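Local coordinates for protein aspartate--tRNA(Asp/Asn) ligase (Sulfolobus tokodaii, PDB 1WYD) that charges both tRNA(Asp) and tRNA(Asn) with L-aspartate, activating the amino acid with ATP to Asp-AMP and then passing it to the tRNA acceptor end, at residues Gln65-Gln70 with Ser96-Pro101; Thr216-Ala221 with Gln412-Ile417; Tyr317-Trp322 with Asp345-Phe350. One frame throughout, in Å; residues are numbered along the deposited sequence.

Contact 1 of 3, residues Gln65-Gln70 with Ser96-Pro101; sequences QESVIQ and SKAKAP
S67 carries its OG anti to the carbonyl carbon and beside the backbone N (chi1 -55°), while S96 holds its OG anti to the backbone N (chi1 -177°), where it hydrogen-bonds M391 O of the second subunit. A98 presents its N-H to the S67 hydroxyl, with 3.2 Å between A98 N and S67 OG and 158° at the hydrogen. Serine suits the place because it is short and can accept a backbone N-H while bonding elsewhere: S67 OG also pairs with T64 OG1, which in turn bonds A98 O. An alanine here would probably leave the A98 N-H without its acceptor and T64 without one of its partners. The methyl of A98 points at the other segment and lies 3.7 Å from Q65 O, a spot between backbone atoms that a small side chain fits. E66, with positive phi, turns the chain into the strand and directs its carboxylate elsewhere, to R40 and R126. Next comes a V68-S96 antiparallel hydrogen-bonded pair. V68 N gives a nearly straight bond of 2.8 Å to S96 O, in the carbonyl plane, whereas the return bond from S96 N to V68 O is weak at 3.4 Å. V68 CB and S96 CB stand 4.1 Å apart on one face, turned to the second subunit, whose G390 packs on V68. A water donating to Q65 O and K99 O bridges the segments further on. The arrangement prolongs the antiparallel pairing of strands 68-77 and 91-94 in the OB-fold, the nucleic-acid-binding barrel that in aspartyl-tRNA synthetases reads the anticodon.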
loop_
_atom_site.group_PDB
_atom_site.type_symbol
_atom_site.label_atom_id
_atom_site.label_comp_id
_atom_site.label_asym_id
_atom_site.label_seq_id
_atom_site.Cartn_x
_atom_site.Cartn_y
_atom_site.Cartn_z
ATOM N N GLN B 65 23.228 -19.462 19.074
ATOM C CA GLN B 65 22.587 -18.182 18.805
ATOM C C GLN B 65 21.751 -18.280 17.532
ATOM O O GLN B 65 22.143 -18.952 16.550
ATOM C CB GLN B 65 23.623 -17.065 18.714
ATOM C CG GLN B 65 24.423 -16.882 19.986
ATOM C CD GLN B 65 25.411 -15.728 19.846
ATOM O OE1 GLN B 65 25.031 -14.559 19.943
ATOM N NE2 GLN B 65 26.664 -16.045 19.602
ATOM N N GLU B 66 20.591 -17.634 17.591
ATOM C CA GLU B 66 19.555 -17.573 16.539
ATOM C C GLU B 66 18.683 -18.819 16.366
ATOM O O GLU B 66 17.764 -18.810 15.551
ATOM C CB GLU B 66 20.079 -17.035 15.188
ATOM C CG GLU B 66 20.471 -15.548 15.158
ATOM C CD GLU B 66 19.513 -14.595 15.884
ATOM O OE1 GLU B 66 19.937 -14.044 16.919
ATOM O OE2 GLU B 66 18.355 -14.377 15.436
ATOM N N SER B 67 18.935 -19.875 17.126
ATOM C CA SER B 67 17.955 -20.956 17.248
ATOM C C SER B 67 16.646 -20.465 17.840
ATOM O O SER B 67 16.600 -19.522 18.670
ATOM C CB SER B 67 18.481 -22.061 18.132
ATOM O OG SER B 67 19.724 -22.508 17.648
ATOM N N VAL B 68 15.572 -21.101 17.414
ATOM C CA VAL B 68 14.254 -20.706 17.850
ATOM C C VAL B 68 13.813 -21.672 18.931
ATOM O O VAL B 68 13.803 -22.895 18.713
ATOM C CB VAL B 68 13.271 -20.716 16.665
ATOM C CG1 VAL B 68 11.875 -20.468 17.127
ATOM C CG2 VAL B 68 13.722 -19.720 15.573
ATOM N N ILE B 69 13.475 -21.130 20.106
ATOM C CA ILE B 69 13.065 -21.987 21.200
ATOM C C ILE B 69 11.730 -21.600 21.828
ATOM O O ILE B 69 11.252 -20.469 21.693
ATOM C CB ILE B 69 14.198 -22.153 22.321
ATOM C CG1 ILE B 69 14.414 -20.876 23.158
ATOM C CG2 ILE B 69 15.473 -22.655 21.756
ATOM C CD1 ILE B 69 15.365 -21.083 24.325
ATOM N N GLN B 70 11.144 -22.589 22.494
ATOM C CA GLN B 70 10.030 -22.431 23.415
ATOM C C GLN B 70 10.615 -22.612 24.802
ATOM O O GLN B 70 11.364 -23.562 25.048
ATOM C CB GLN B 70 9.052 -23.566 23.174
ATOM C CG GLN B 70 7.612 -23.176 23.110
ATOM C CD GLN B 70 6.719 -24.366 22.782
ATOM O OE1 GLN B 70 5.521 -24.349 23.071
ATOM N NE2 GLN B 70 7.299 -25.393 22.181
ATOM N N SER B 96 13.658 -24.871 15.988
ATOM C CA SER B 96 14.463 -24.746 14.795
ATOM C C SER B 96 15.914 -24.379 15.214
ATOM O O SER B 96 16.169 -23.298 15.784
ATOM C CB SER B 96 13.830 -23.680 13.883
ATOM O OG SER B 96 14.533 -23.547 12.665
ATOM N N LYS B 97 16.839 -25.298 14.940
ATOM C CA LYS B 97 18.230 -25.162 15.347
ATOM C C LYS B 97 18.968 -24.381 14.267
ATOM O O LYS B 97 18.680 -24.537 13.103
ATOM C CB LYS B 97 18.835 -26.555 15.541
ATOM C CG LYS B 97 20.118 -26.646 16.387
ATOM C CD LYS B 97 21.038 -27.830 15.932
ATOM C CE LYS B 97 20.470 -29.210 16.345
ATOM N NZ LYS B 97 21.488 -30.319 16.299
ATOM N N ALA B 98 19.872 -23.498 14.655
ATOM C CA ALA B 98 20.649 -22.727 13.689
ATOM C C ALA B 98 22.077 -23.263 13.578
ATOM O O ALA B 98 22.702 -23.584 14.577
ATOM C CB ALA B 98 20.675 -21.263 14.087
ATOM N N LYS B 99 22.581 -23.363 12.354
ATOM C CA LYS B 99 23.999 -23.602 12.121
ATOM C C LYS B 99 24.879 -22.609 12.904
ATOM O O LYS B 99 24.483 -21.468 13.195
ATOM C CB LYS B 99 24.333 -23.545 10.621
ATOM C CG LYS B 99 23.649 -24.609 9.785
ATOM C CD LYS B 99 24.611 -25.153 8.715
ATOM C CE LYS B 99 23.876 -25.944 7.620
ATOM N NZ LYS B 99 23.152 -27.167 8.119
ATOM N N ALA B 100 26.077 -23.067 13.250
ATOM C CA ALA B 100 27.012 -22.276 14.036
ATOM C C ALA B 100 28.372 -22.462 13.389
ATOM O O ALA B 100 28.631 -23.531 12.847
ATOM C CB ALA B 100 27.027 -22.772 15.454
ATOM N N PRO B 101 29.222 -21.433 13.416
ATOM C CA PRO B 101 28.882 -20.134 13.998
ATOM C C PRO B 101 28.086 -19.314 13.002
ATOM O O PRO B 101 27.965 -19.693 11.821
ATOM C CB PRO B 101 30.255 -19.487 14.170
ATOM C CG PRO B 101 31.017 -19.984 12.962
ATOM C CD PRO B 101 30.593 -21.439 12.878
HETATM O O HOH W 1 24.417 -20.507 15.531
#

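Contact 2 of 3, residues Thr216-Ala221 with Gln412-Ile417; sequences TPFHLA and QSVKEI. With SO4 (sulfate ion), chain G.
F218 lays its ring alongside V414, the two side chains sliding past each other in opposite directions. Its CG is anti to the carbonyl carbon (chi1 -74°), and the ring receives V414 N over one face, toward the rim, while F218 CD2 comes within 3.3 Å of V414 CB. I417 CD1 approaches the edge of the same ring, 4.4 Å from F218 CE2. A flat aromatic suits this place, since it can lie against a backbone nitrogen and a branched side chain together; the N-H itself turns to a sulfate. V414 puts CG1 in the crowded position between its N and carbonyl carbon (chi1 81°). L220 meets V414 tip to tip, L220 CD2 lying only 3.5 Å from V414 CG1, a tight fit for two methyls. K415 CG, 4.1 Å from L220 CD2, adds to the apolar patch. H219 points away and braces its own loop: its ND1 donates to P217 O at 2.9 Å, with the acceptor in the ring plane. The sulfate, probably from the crystallisation liquor, sits where the segments meet. F218 N donates to its O3 at 2.6 Å and V414 N weakly to the same oxygen; the S413 OG approach to O4 is so short that it is doubtful. The loop 216-221 joins the two motif 2 strands of the class II fold, and F218 O bonds R403, a predicted ATP-binding residue. Chemically, then, apolar packing holds the segments together, while their backbone N-H groups converge on an anion, which is consistent with a locally positive junction able to hold one.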
loop_
_atom_site.group_PDB
_atom_site.type_symbol
_atom_site.label_atom_id
_atom_site.label_comp_id
_atom_site.label_asym_id
_atom_site.label_seq_id
_atom_site.Cartn_x
_atom_site.Cartn_y
_atom_site.Cartn_z
ATOM N N THR B 216 24.790 8.536 -6.336
ATOM C CA THR B 216 24.738 9.375 -5.132
ATOM C C THR B 216 23.908 8.695 -4.028
ATOM O O THR B 216 23.307 7.646 -4.249
ATOM C CB THR B 216 24.190 10.813 -5.443
ATOM O OG1 THR B 216 22.822 10.754 -5.892
ATOM C CG2 THR B 216 24.969 11.503 -6.614
ATOM N N PRO B 217 23.907 9.246 -2.822
ATOM C CA PRO B 217 23.069 8.677 -1.765
ATOM C C PRO B 217 21.592 8.816 -2.094
ATOM O O PRO B 217 21.199 9.724 -2.847
ATOM C CB PRO B 217 23.468 9.483 -0.538
ATOM C CG PRO B 217 24.868 9.941 -0.864
ATOM C CD PRO B 217 24.744 10.350 -2.309
ATOM N N PHE B 218 20.801 7.869 -1.591
ATOM C CA PHE B 218 19.356 7.896 -1.749
ATOM C C PHE B 218 18.872 7.873 -3.161
ATOM O O PHE B 218 18.087 8.725 -3.570
ATOM C CB PHE B 218 18.776 9.084 -1.001
ATOM C CG PHE B 218 18.771 8.870 0.450
ATOM C CD1 PHE B 218 19.866 9.256 1.213
ATOM C CD2 PHE B 218 17.710 8.188 1.052
ATOM C CE1 PHE B 218 19.894 9.023 2.562
ATOM C CE2 PHE B 218 17.726 7.939 2.409
ATOM C CZ PHE B 218 18.835 8.355 3.169
ATOM N N HIS B 219 19.326 6.877 -3.913
ATOM C CA HIS B 219 18.880 6.747 -5.266
ATOM C C HIS B 219 18.658 5.296 -5.661
ATOM O O HIS B 219 19.157 4.867 -6.710
ATOM C CB HIS B 219 19.902 7.368 -6.189
ATOM C CG HIS B 219 19.676 8.815 -6.438
ATOM N ND1 HIS B 219 20.008 9.785 -5.515
ATOM C CD2 HIS B 219 19.153 9.463 -7.504
ATOM C CE1 HIS B 219 19.674 10.972 -5.994
ATOM N NE2 HIS B 219 19.171 10.806 -7.206
ATOM N N LEU B 220 17.894 4.565 -4.853
ATOM C CA LEU B 220 17.458 3.204 -5.214
ATOM C C LEU B 220 16.674 3.160 -6.544
ATOM O O LEU B 220 16.071 4.150 -6.918
ATOM C CB LEU B 220 16.673 2.548 -4.061
ATOM C CG LEU B 220 17.364 2.481 -2.682
ATOM C CD1 LEU B 220 16.510 1.726 -1.686
ATOM C CD2 LEU B 220 18.779 1.856 -2.751
ATOM N N ALA B 221 16.739 2.043 -7.281
ATOM C CA ALA B 221 16.026 1.944 -8.541
ATOM C C ALA B 221 14.551 1.602 -8.327
ATOM O O ALA B 221 13.679 1.983 -9.129
ATOM C CB ALA B 221 16.697 0.845 -9.475
ATOM N N GLN B 412 21.391 7.810 7.793
ATOM C CA GLN B 412 21.873 8.544 6.634
ATOM C C GLN B 412 22.124 7.636 5.414
ATOM O O GLN B 412 22.784 8.042 4.472
ATOM C CB GLN B 412 23.180 9.281 6.988
ATOM C CG GLN B 412 23.057 10.386 8.057
ATOM C CD GLN B 412 21.961 11.402 7.726
ATOM O OE1 GLN B 412 22.127 12.223 6.827
ATOM N NE2 GLN B 412 20.840 11.335 8.440
ATOM N N SER B 413 21.609 6.418 5.418
ATOM C CA SER B 413 21.723 5.590 4.205
ATOM C C SER B 413 20.411 4.890 3.879
ATOM O O SER B 413 19.817 4.202 4.716
ATOM C CB SER B 413 22.860 4.584 4.311
ATOM O OG SER B 413 22.946 3.765 3.142
ATOM N N VAL B 414 19.962 5.088 2.651
ATOM C CA VAL B 414 18.765 4.430 2.137
ATOM C C VAL B 414 18.894 2.902 2.072
ATOM O O VAL B 414 17.900 2.196 2.117
ATOM C CB VAL B 414 18.419 4.986 0.766
ATOM C CG1 VAL B 414 19.287 4.331 -0.334
ATOM C CG2 VAL B 414 16.954 4.841 0.504
ATOM N N LYS B 415 20.115 2.393 1.999
ATOM C CA LYS B 415 20.292 0.940 1.937
ATOM C C LYS B 415 20.274 0.410 3.338
ATOM O O LYS B 415 20.232 -0.780 3.563
ATOM C CB LYS B 415 21.616 0.565 1.272
ATOM C CG LYS B 415 21.853 1.221 -0.076
ATOM C CD LYS B 415 23.358 1.521 -0.244
ATOM C CE LYS B 415 24.127 0.254 -0.554
ATOM N NZ LYS B 415 25.514 0.594 -0.962
ATOM N N GLU B 416 20.353 1.318 4.289
ATOM C CA GLU B 416 20.166 0.943 5.667
ATOM C C GLU B 416 18.692 1.049 6.111
ATOM O O GLU B 416 18.334 0.568 7.182
ATOM C CB GLU B 416 21.065 1.783 6.537
ATOM C CG GLU B 416 22.496 1.803 6.093
ATOM C CD GLU B 416 23.433 1.558 7.241
ATOM O OE1 GLU B 416 23.126 2.006 8.394
ATOM O OE2 GLU B 416 24.483 0.925 6.980
ATOM N N ILE B 417 17.838 1.662 5.296
ATOM C CA ILE B 417 16.420 1.774 5.645
ATOM C C ILE B 417 15.593 0.702 4.918
ATOM O O ILE B 417 14.746 0.020 5.523
ATOM C CB ILE B 417 15.914 3.228 5.375
ATOM C CG1 ILE B 417 16.450 4.182 6.461
ATOM C CG2 ILE B 417 14.390 3.299 5.329
ATOM C CD1 ILE B 417 16.656 5.659 6.059
HETATM S S SO4 G . 23.194 5.610 0.125
HETATM O O1 SO4 G . 24.316 6.296 0.762
HETATM O O2 SO4 G . 23.496 5.421 -1.310
HETATM O O3 SO4 G . 21.988 6.438 0.292
HETATM O O4 SO4 G . 23.011 4.310 0.776
#

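Contact 3 of 3, residues Tyr317-Trp322 with Asp345-Phe350; sequences YFIVDW and DLIYKF
Y317 leans its ring over I347, whose CB lies 3.9 Å from the ring centroid in a CH-pi contact over the face. Chi1 of 57° sets CG between N and the carbonyl carbon, which swings the ring toward the neighbouring strand. Tyrosine fits here because its OH also donates to K349 O, at 3.1 Å and nearly along the C=O axis. On the other face of the sheet L346 CD1 rests over the F318 ring, 3.9 Å from its centroid. Backbone bonds join Y317 to I347 and I319 to D345 as antiparallel hydrogen-bonded pairs, with F318 and L346 the non-hydrogen-bonded pair between them. I319 O accepts twice, from D345 N at 2.8 Å and W322 NE1 at 2.6 Å, from opposite faces of its plane. The indole thereby stands beside the D345 carboxylate, with W322 CZ2 3.5 Å from D345 OD2. R327 touches both, through a salt bridge to D345 OD1 and a cation-pi contact with W322, and so probably holds them in place. D345 also adjoins E352 and S355, predicted magnesium ligands. The Y317-I347 face packs on helix 302-312 and the F318-L346 face on helix 235-256, while strand 351-358 flanks 343-348 and strand 276-279 pairs with 316-320 on its far side.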
loop_
_atom_site.group_PDB
_atom_site.type_symbol
_atom_site.label_atom_id
_atom_site.label_comp_id
_atom_site.label_asym_id
_atom_site.label_seq_id
_atom_site.Cartn_x
_atom_site.Cartn_y
_atom_site.Cartn_z
ATOM N N TYR B 317 12.188 23.023 5.687
ATOM C CA TYR B 317 11.693 24.139 4.935
ATOM C C TYR B 317 11.213 23.706 3.537
ATOM O O TYR B 317 11.717 22.723 2.959
ATOM C CB TYR B 317 12.802 25.195 4.852
ATOM C CG TYR B 317 14.092 24.702 4.249
ATOM C CD1 TYR B 317 14.427 25.018 2.948
ATOM C CD2 TYR B 317 14.969 23.920 4.978
ATOM C CE1 TYR B 317 15.608 24.555 2.365
ATOM C CE2 TYR B 317 16.144 23.454 4.423
ATOM C CZ TYR B 317 16.470 23.776 3.102
ATOM O OH TYR B 317 17.653 23.308 2.527
ATOM N N PHE B 318 10.236 24.427 2.999
ATOM C CA PHE B 318 9.826 24.268 1.602
ATOM C C PHE B 318 10.641 25.199 0.704
ATOM O O PHE B 318 10.858 26.355 1.048
ATOM C CB PHE B 318 8.367 24.721 1.428
ATOM C CG PHE B 318 7.332 23.813 2.040
ATOM C CD1 PHE B 318 6.607 24.222 3.138
ATOM C CD2 PHE B 318 7.003 22.587 1.437
ATOM C CE1 PHE B 318 5.607 23.405 3.679
ATOM C CE2 PHE B 318 6.001 21.760 1.967
ATOM C CZ PHE B 318 5.313 22.168 3.085
ATOM N N ILE B 319 11.075 24.713 -0.460
ATOM C CA ILE B 319 11.457 25.611 -1.538
ATOM C C ILE B 319 10.340 25.699 -2.596
ATOM O O ILE B 319 10.181 24.796 -3.444
ATOM C CB ILE B 319 12.769 25.234 -2.194
ATOM C CG1 ILE B 319 13.895 25.152 -1.173
ATOM C CG2 ILE B 319 13.115 26.299 -3.226
ATOM C CD1 ILE B 319 15.247 24.867 -1.835
ATOM N N VAL B 320 9.623 26.822 -2.554
ATOM C CA VAL B 320 8.447 27.101 -3.382
ATOM C C VAL B 320 8.728 27.957 -4.630
ATOM O O VAL B 320 9.791 28.569 -4.774
ATOM C CB VAL B 320 7.319 27.764 -2.531
ATOM C CG1 VAL B 320 7.008 26.930 -1.308
ATOM C CG2 VAL B 320 7.693 29.151 -2.136
ATOM N N ASP B 321 7.754 28.005 -5.525
ATOM C CA ASP B 321 7.815 28.868 -6.689
ATOM C C ASP B 321 9.084 28.676 -7.572
ATOM O O ASP B 321 9.755 29.658 -7.913
ATOM C CB ASP B 321 7.597 30.356 -6.283
ATOM C CG ASP B 321 6.238 30.596 -5.577
ATOM O OD1 ASP B 321 6.018 31.674 -4.988
ATOM O OD2 ASP B 321 5.311 29.767 -5.568
ATOM N N TRP B 322 9.390 27.437 -7.977
ATOM C CA TRP B 322 10.493 27.197 -8.949
ATOM C C TRP B 322 10.252 27.789 -10.379
ATOM O O TRP B 322 9.108 28.092 -10.740
ATOM C CB TRP B 322 10.804 25.685 -9.050
ATOM C CG TRP B 322 11.343 25.079 -7.768
ATOM C CD1 TRP B 322 10.642 24.826 -6.638
ATOM C CD2 TRP B 322 12.693 24.657 -7.505
ATOM N NE1 TRP B 322 11.460 24.281 -5.679
ATOM C CE2 TRP B 322 12.728 24.171 -6.180
ATOM C CE3 TRP B 322 13.884 24.648 -8.256
ATOM C CZ2 TRP B 322 13.892 23.667 -5.584
ATOM C CZ3 TRP B 322 15.049 24.149 -7.666
ATOM C CH2 TRP B 322 15.040 23.660 -6.334
ATOM N N ASP B 345 9.351 22.094 -3.347
ATOM C CA ASP B 345 10.022 20.937 -2.752
ATOM C C ASP B 345 9.978 21.091 -1.239
ATOM O O ASP B 345 10.073 22.212 -0.735
ATOM C CB ASP B 345 11.471 20.841 -3.219
ATOM C CG ASP B 345 11.580 20.588 -4.714
ATOM O OD1 ASP B 345 10.548 20.607 -5.392
ATOM O OD2 ASP B 345 12.646 20.400 -5.313
ATOM N N LEU B 346 9.806 19.981 -0.517
ATOM C CA LEU B 346 10.068 19.997 0.917
ATOM C C LEU B 346 11.418 19.378 1.197
ATOM O O LEU B 346 11.642 18.197 0.891
ATOM C CB LEU B 346 8.986 19.282 1.740
ATOM C CG LEU B 346 9.219 19.295 3.268
ATOM C CD1 LEU B 346 9.204 20.751 3.882
ATOM C CD2 LEU B 346 8.248 18.427 3.997
ATOM N N ILE B 347 12.304 20.190 1.781
ATOM C CA ILE B 347 13.633 19.759 2.210
ATOM C C ILE B 347 13.716 19.523 3.704
ATOM O O ILE B 347 13.270 20.376 4.518
ATOM C CB ILE B 347 14.694 20.812 1.836
ATOM C CG1 ILE B 347 14.458 21.370 0.427
ATOM C CG2 ILE B 347 16.120 20.258 2.050
ATOM C CD1 ILE B 347 14.791 20.387 -0.707
ATOM N N TYR B 348 14.317 18.394 4.065
ATOM C CA TYR B 348 14.824 18.170 5.418
ATOM C C TYR B 348 16.345 18.198 5.462
ATOM O O TYR B 348 16.998 17.283 4.949
ATOM C CB TYR B 348 14.334 16.835 5.974
ATOM C CG TYR B 348 14.993 16.466 7.279
ATOM C CD1 TYR B 348 15.940 15.452 7.347
ATOM C CD2 TYR B 348 14.672 17.143 8.451
ATOM C CE1 TYR B 348 16.541 15.110 8.554
ATOM C CE2 TYR B 348 15.272 16.805 9.649
ATOM C CZ TYR B 348 16.196 15.780 9.692
ATOM O OH TYR B 348 16.792 15.451 10.901
ATOM N N LYS B 349 16.889 19.221 6.121
ATOM C CA LYS B 349 18.322 19.601 6.069
ATOM C C LYS B 349 18.879 19.780 4.652
ATOM O O LYS B 349 18.789 20.849 4.081
ATOM C CB LYS B 349 19.193 18.664 6.923
ATOM C CG LYS B 349 18.783 18.669 8.392
ATOM C CD LYS B 349 19.802 18.019 9.311
ATOM C CE LYS B 349 19.152 17.857 10.682
ATOM N NZ LYS B 349 19.951 17.103 11.694
ATOM N N PHE B 350 19.433 18.729 4.059
ATOM C CA PHE B 350 19.860 18.799 2.664
ATOM C C PHE B 350 19.259 17.675 1.823
ATOM O O PHE B 350 19.820 17.304 0.788
ATOM C CB PHE B 350 21.395 18.752 2.570
ATOM C CG PHE B 350 22.000 17.504 3.160
ATOM C CD1 PHE B 350 22.448 17.498 4.481
ATOM C CD2 PHE B 350 22.097 16.333 2.405
ATOM C CE1 PHE B 350 22.986 16.338 5.063
ATOM C CE2 PHE B 350 22.618 15.174 2.961
ATOM C CZ PHE B 350 23.068 15.174 4.306
#

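From the N terminus, contact 1 comes first: it closes the loop from 65-70 to 96-101 within the OB-fold and is complete before the others begin. Contact 2 opens at 216-221, between strands 201-209 and 222-231, and closes only at 412-417, after helix 401-409. Contact 3 lies wholly within that long excursion, closing a short loop between strands 316-320 and 343-348 of the catalytic sheet; none of the three cross. Contacts 2 and 3 touch, Q412 OE1 lying 4.0 Å from F350 CZ, so the loop after helix 401-409 meets the end of the 345-350 segment. Contact 1 stands apart, its centre about 32 Å from that of contact 2 and about 48 Å from that of contact 3.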